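Local structure of endoglucanase, glycoside hydrolase family 5 protein (Cytophaga hutchinsonii, 5IHS) at residues A[65-79]-A[293-305]. The protein probably hydrolyses internal beta-1,4-glucosidic bonds of cellulose as a family 5 endoglucanase with a TIM-barrel fold. Sequence-based numbering, arbitrary orientation.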
# COMPACT_ATOMS: atom_id res chain seq x y z
N GLN A 65 17.15 -2.15 -5.61
CA GLN A 65 18.25 -1.91 -4.69
C GLN A 65 17.77 -1.44 -3.32
O GLN A 65 18.53 -1.54 -2.35
CB GLN A 65 19.28 -0.93 -5.27
CG GLN A 65 18.81 0.51 -5.46
CD GLN A 65 18.17 0.76 -6.83
OE1 GLN A 65 17.52 -0.12 -7.39
NE2 GLN A 65 18.35 1.97 -7.35
N TYR A 66 16.55 -0.92 -3.21
CA TYR A 66 16.00 -0.45 -1.94
C TYR A 66 15.20 -1.51 -1.20
O TYR A 66 14.70 -1.24 -0.09
CB TYR A 66 15.15 0.82 -2.14
CG TYR A 66 15.96 1.98 -2.67
CD1 TYR A 66 16.86 2.66 -1.85
CD2 TYR A 66 15.84 2.40 -3.98
CE1 TYR A 66 17.61 3.72 -2.33
CE2 TYR A 66 16.60 3.45 -4.48
CZ TYR A 66 17.48 4.11 -3.65
OH TYR A 66 18.24 5.15 -4.17
N TYR A 67 15.06 -2.71 -1.78
CA TYR A 67 14.28 -3.79 -1.17
C TYR A 67 15.17 -4.56 -0.19
O TYR A 67 15.60 -5.68 -0.44
CB TYR A 67 13.71 -4.72 -2.25
CG TYR A 67 12.46 -4.19 -2.91
CD1 TYR A 67 12.50 -3.03 -3.69
CD2 TYR A 67 11.24 -4.84 -2.77
CE1 TYR A 67 11.35 -2.53 -4.27
CE2 TYR A 67 10.09 -4.35 -3.35
CZ TYR A 67 10.14 -3.19 -4.10
OH TYR A 67 8.97 -2.72 -4.64
N ASN A 68 15.45 -3.93 0.95
CA ASN A 68 16.41 -4.52 1.88
C ASN A 68 16.10 -4.10 3.31
O ASN A 68 15.33 -3.17 3.58
CB ASN A 68 17.86 -4.18 1.48
CG ASN A 68 18.18 -2.72 1.64
OD1 ASN A 68 18.20 -2.20 2.76
ND2 ASN A 68 18.44 -2.03 0.53
N SER A 69 16.70 -4.84 4.24
CA SER A 69 16.39 -4.64 5.65
C SER A 69 16.92 -3.32 6.19
O SER A 69 16.36 -2.79 7.16
CB SER A 69 16.90 -5.82 6.48
OG SER A 69 18.27 -6.03 6.31
N ASP A 70 18.02 -2.79 5.63
CA ASP A 70 18.51 -1.50 6.09
C ASP A 70 17.51 -0.39 5.80
O ASP A 70 17.26 0.47 6.65
CB ASP A 70 19.86 -1.18 5.43
CG ASP A 70 20.96 -2.12 5.87
OD1 ASP A 70 21.01 -2.50 7.06
OD2 ASP A 70 21.82 -2.47 5.03
N VAL A 71 16.91 -0.40 4.60
CA VAL A 71 15.87 0.56 4.27
C VAL A 71 14.67 0.41 5.20
O VAL A 71 14.13 1.39 5.70
CB VAL A 71 15.48 0.44 2.78
CG1 VAL A 71 14.18 1.16 2.47
CG2 VAL A 71 16.62 0.97 1.92
N VAL A 72 14.20 -0.83 5.42
CA VAL A 72 13.03 -1.00 6.27
C VAL A 72 13.31 -0.48 7.68
O VAL A 72 12.47 0.21 8.28
CB VAL A 72 12.56 -2.46 6.27
CG1 VAL A 72 11.46 -2.68 7.29
CG2 VAL A 72 12.06 -2.86 4.87
N LYS A 73 14.48 -0.79 8.24
CA LYS A 73 14.81 -0.30 9.58
C LYS A 73 14.85 1.22 9.62
O LYS A 73 14.35 1.83 10.57
CB LYS A 73 16.15 -0.88 10.03
CG LYS A 73 16.48 -0.52 11.47
CD LYS A 73 17.76 -1.16 11.95
CE LYS A 73 18.05 -0.77 13.38
NZ LYS A 73 19.36 -1.32 13.80
N TRP A 74 15.44 1.85 8.60
CA TRP A 74 15.52 3.30 8.55
C TRP A 74 14.14 3.92 8.40
O TRP A 74 13.84 4.95 9.01
CB TRP A 74 16.46 3.72 7.40
CG TRP A 74 16.70 5.19 7.34
CD1 TRP A 74 16.19 6.07 6.45
CD2 TRP A 74 17.50 5.96 8.26
NE1 TRP A 74 16.63 7.34 6.73
CE2 TRP A 74 17.42 7.31 7.84
CE3 TRP A 74 18.27 5.65 9.38
CZ2 TRP A 74 18.09 8.33 8.50
CZ3 TRP A 74 18.93 6.68 10.03
CH2 TRP A 74 18.84 8.00 9.59
N LEU A 75 13.28 3.30 7.58
CA LEU A 75 11.92 3.81 7.46
C LEU A 75 11.18 3.76 8.80
O LEU A 75 10.42 4.67 9.12
CB LEU A 75 11.15 3.03 6.38
CG LEU A 75 11.60 3.30 4.95
CD1 LEU A 75 10.88 2.37 4.00
CD2 LEU A 75 11.36 4.76 4.56
N ARG A 76 11.38 2.71 9.59
CA ARG A 76 10.77 2.67 10.92
C ARG A 76 11.40 3.70 11.84
O ARG A 76 10.69 4.47 12.50
CB ARG A 76 10.94 1.28 11.53
CG ARG A 76 10.32 1.17 12.93
CD ARG A 76 10.73 -0.11 13.63
NE ARG A 76 12.13 -0.04 13.99
CZ ARG A 76 12.79 -0.95 14.69
NH1 ARG A 76 12.18 -2.07 15.07
NH2 ARG A 76 14.06 -0.74 15.00
N ASP A 77 12.73 3.72 11.93
CA ASP A 77 13.40 4.48 12.98
C ASP A 77 13.43 5.98 12.69
O ASP A 77 13.28 6.79 13.60
CB ASP A 77 14.84 4.03 13.16
CG ASP A 77 14.98 2.64 13.75
OD1 ASP A 77 13.99 2.08 14.28
OD2 ASP A 77 16.11 2.11 13.69
N ASP A 78 13.65 6.36 11.43
CA ASP A 78 13.79 7.76 11.07
C ASP A 78 12.52 8.34 10.45
O ASP A 78 12.16 9.48 10.74
CB ASP A 78 14.96 7.96 10.10
CG ASP A 78 15.19 9.42 9.77
OD1 ASP A 78 15.66 10.16 10.66
OD2 ASP A 78 14.85 9.83 8.64
N TRP A 79 11.84 7.59 9.59
CA TRP A 79 10.61 8.08 8.98
C TRP A 79 9.37 7.77 9.82
O TRP A 79 8.30 8.30 9.53
CB TRP A 79 10.43 7.52 7.56
CG TRP A 79 11.39 8.10 6.55
CD1 TRP A 79 12.75 8.18 6.66
CD2 TRP A 79 11.06 8.66 5.28
NE1 TRP A 79 13.29 8.77 5.54
CE2 TRP A 79 12.27 9.08 4.68
CE3 TRP A 79 9.86 8.87 4.60
CZ2 TRP A 79 12.30 9.70 3.44
CZ3 TRP A 79 9.90 9.49 3.37
CH2 TRP A 79 11.11 9.90 2.81
N ALA A 293 10.89 10.31 -3.40
CA ALA A 293 11.12 10.87 -2.07
C ALA A 293 12.58 11.23 -1.80
O ALA A 293 12.87 12.02 -0.89
CB ALA A 293 10.69 9.85 -1.01
N ILE A 294 13.51 10.64 -2.56
CA ILE A 294 14.94 10.79 -2.31
C ILE A 294 15.63 11.16 -3.62
O ILE A 294 15.12 10.88 -4.71
CB ILE A 294 15.53 9.52 -1.64
CG1 ILE A 294 15.38 8.30 -2.56
CG2 ILE A 294 14.89 9.30 -0.27
CD1 ILE A 294 15.82 6.96 -1.94
N VAL A 295 16.78 11.82 -3.50
CA VAL A 295 17.50 12.35 -4.66
C VAL A 295 18.22 11.25 -5.43
O VAL A 295 18.49 10.17 -4.88
CB VAL A 295 18.50 13.44 -4.25
CG1 VAL A 295 17.80 14.58 -3.55
CG2 VAL A 295 19.61 12.86 -3.37
N PRO A 296 18.60 11.49 -6.69
CA PRO A 296 19.38 10.50 -7.44
C PRO A 296 20.61 10.04 -6.66
O PRO A 296 21.34 10.85 -6.09
CB PRO A 296 19.73 11.24 -8.73
CG PRO A 296 18.55 12.15 -8.92
CD PRO A 296 18.21 12.63 -7.54
N ALA A 297 20.80 8.72 -6.64
CA ALA A 297 21.93 8.05 -5.99
C ALA A 297 21.82 8.01 -4.47
O ALA A 297 22.77 7.59 -3.81
CB ALA A 297 23.29 8.59 -6.42
N ALA A 298 20.69 8.40 -3.90
CA ALA A 298 20.53 8.28 -2.46
C ALA A 298 20.80 6.84 -2.03
O ALA A 298 20.40 5.88 -2.70
CB ALA A 298 19.12 8.69 -2.05
N SER A 299 21.49 6.69 -0.90
CA SER A 299 22.06 5.41 -0.50
C SER A 299 21.02 4.28 -0.50
O SER A 299 19.95 4.43 0.11
CB SER A 299 22.65 5.50 0.90
OG SER A 299 23.09 4.23 1.33
N PRO A 300 21.34 3.12 -1.07
CA PRO A 300 20.46 1.96 -0.93
C PRO A 300 20.37 1.42 0.49
O PRO A 300 19.55 0.53 0.74
CB PRO A 300 21.08 0.92 -1.87
CG PRO A 300 21.98 1.68 -2.76
CD PRO A 300 22.47 2.84 -1.97
N TYR A 301 21.16 1.94 1.44
CA TYR A 301 21.14 1.47 2.81
C TYR A 301 20.35 2.39 3.73
O TYR A 301 20.33 2.16 4.93
CB TYR A 301 22.55 1.33 3.35
CG TYR A 301 23.42 0.44 2.51
CD1 TYR A 301 23.25 -0.93 2.53
CD2 TYR A 301 24.41 0.97 1.70
CE1 TYR A 301 24.04 -1.75 1.76
CE2 TYR A 301 25.21 0.16 0.93
CZ TYR A 301 25.02 -1.20 0.96
OH TYR A 301 25.81 -2.01 0.19
N GLY A 302 19.68 3.41 3.19
CA GLY A 302 19.01 4.36 4.05
C GLY A 302 19.98 5.40 4.59
O GLY A 302 21.02 5.68 3.99
N GLY A 303 19.65 5.98 5.73
CA GLY A 303 20.49 7.00 6.33
C GLY A 303 20.39 8.37 5.68
O GLY A 303 21.28 9.20 5.88
N TRP A 304 19.32 8.63 4.94
CA TRP A 304 19.23 9.83 4.10
C TRP A 304 19.12 11.08 4.95
O TRP A 304 18.21 11.22 5.78
CB TRP A 304 18.01 9.70 3.19
CG TRP A 304 17.97 8.39 2.46
CD1 TRP A 304 18.95 7.85 1.69
CD2 TRP A 304 16.89 7.47 2.45
NE1 TRP A 304 18.55 6.63 1.20
CE2 TRP A 304 17.27 6.38 1.64
CE3 TRP A 304 15.62 7.46 3.03
CZ2 TRP A 304 16.44 5.29 1.43
CZ3 TRP A 304 14.80 6.38 2.82
CH2 TRP A 304 15.20 5.32 2.01
N ALA A 305 20.05 12.00 4.74
CA ALA A 305 20.07 13.27 5.44
C ALA A 305 19.16 14.25 4.71
O ALA A 305 18.60 13.95 3.65
CB ALA A 305 21.50 13.79 5.54
O HOH W 1 15.82 10.00 6.06
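A chi1 of -175°, which swings CG of W74 away from its own N, lays the indole against the G303 backbone, while in W304 CG stands anti to the carbonyl carbon (chi1 -50°), bringing its six-membered ring to W74 CD1 and W79 NE1. The five-membered ring of W74 turns an edge to the face of that six-membered ring, an offset edge-to-face pair with planes at 84°. Over one face of W74 runs G303, its CA 3.5 Å from the centroid of the W74 six-membered ring in a CH-pi contact; D78 CB covers the opposite face. W79 completes the aromatic cluster, crossing W304 at about a right angle, its NE1 3.7 Å from W304 CE3 at the ring edge. In this (beta/alpha)8 barrel, the loop after the eighth strand, 279-284, thus packs against helix 69-77, which follows the first, and I284 of that last strand also touches W304. A water at the edge of the W74 ring, in its plane, accepts hydrogen bonds from W74 NE1 and W79 NE1 and donates to W304 O and D78 OD2. With an alanine in place of W74, G303 CA is likely to lose the ring it packs on, W304 the edge set against its face, and the water one of its two donors. Nearer the helix start, N68 ND2 gives P300 O a nearly straight bond of 2.8 Å, while its OD1 caps V71 N. Y66 OH donates to A298 O at 2.7 Å.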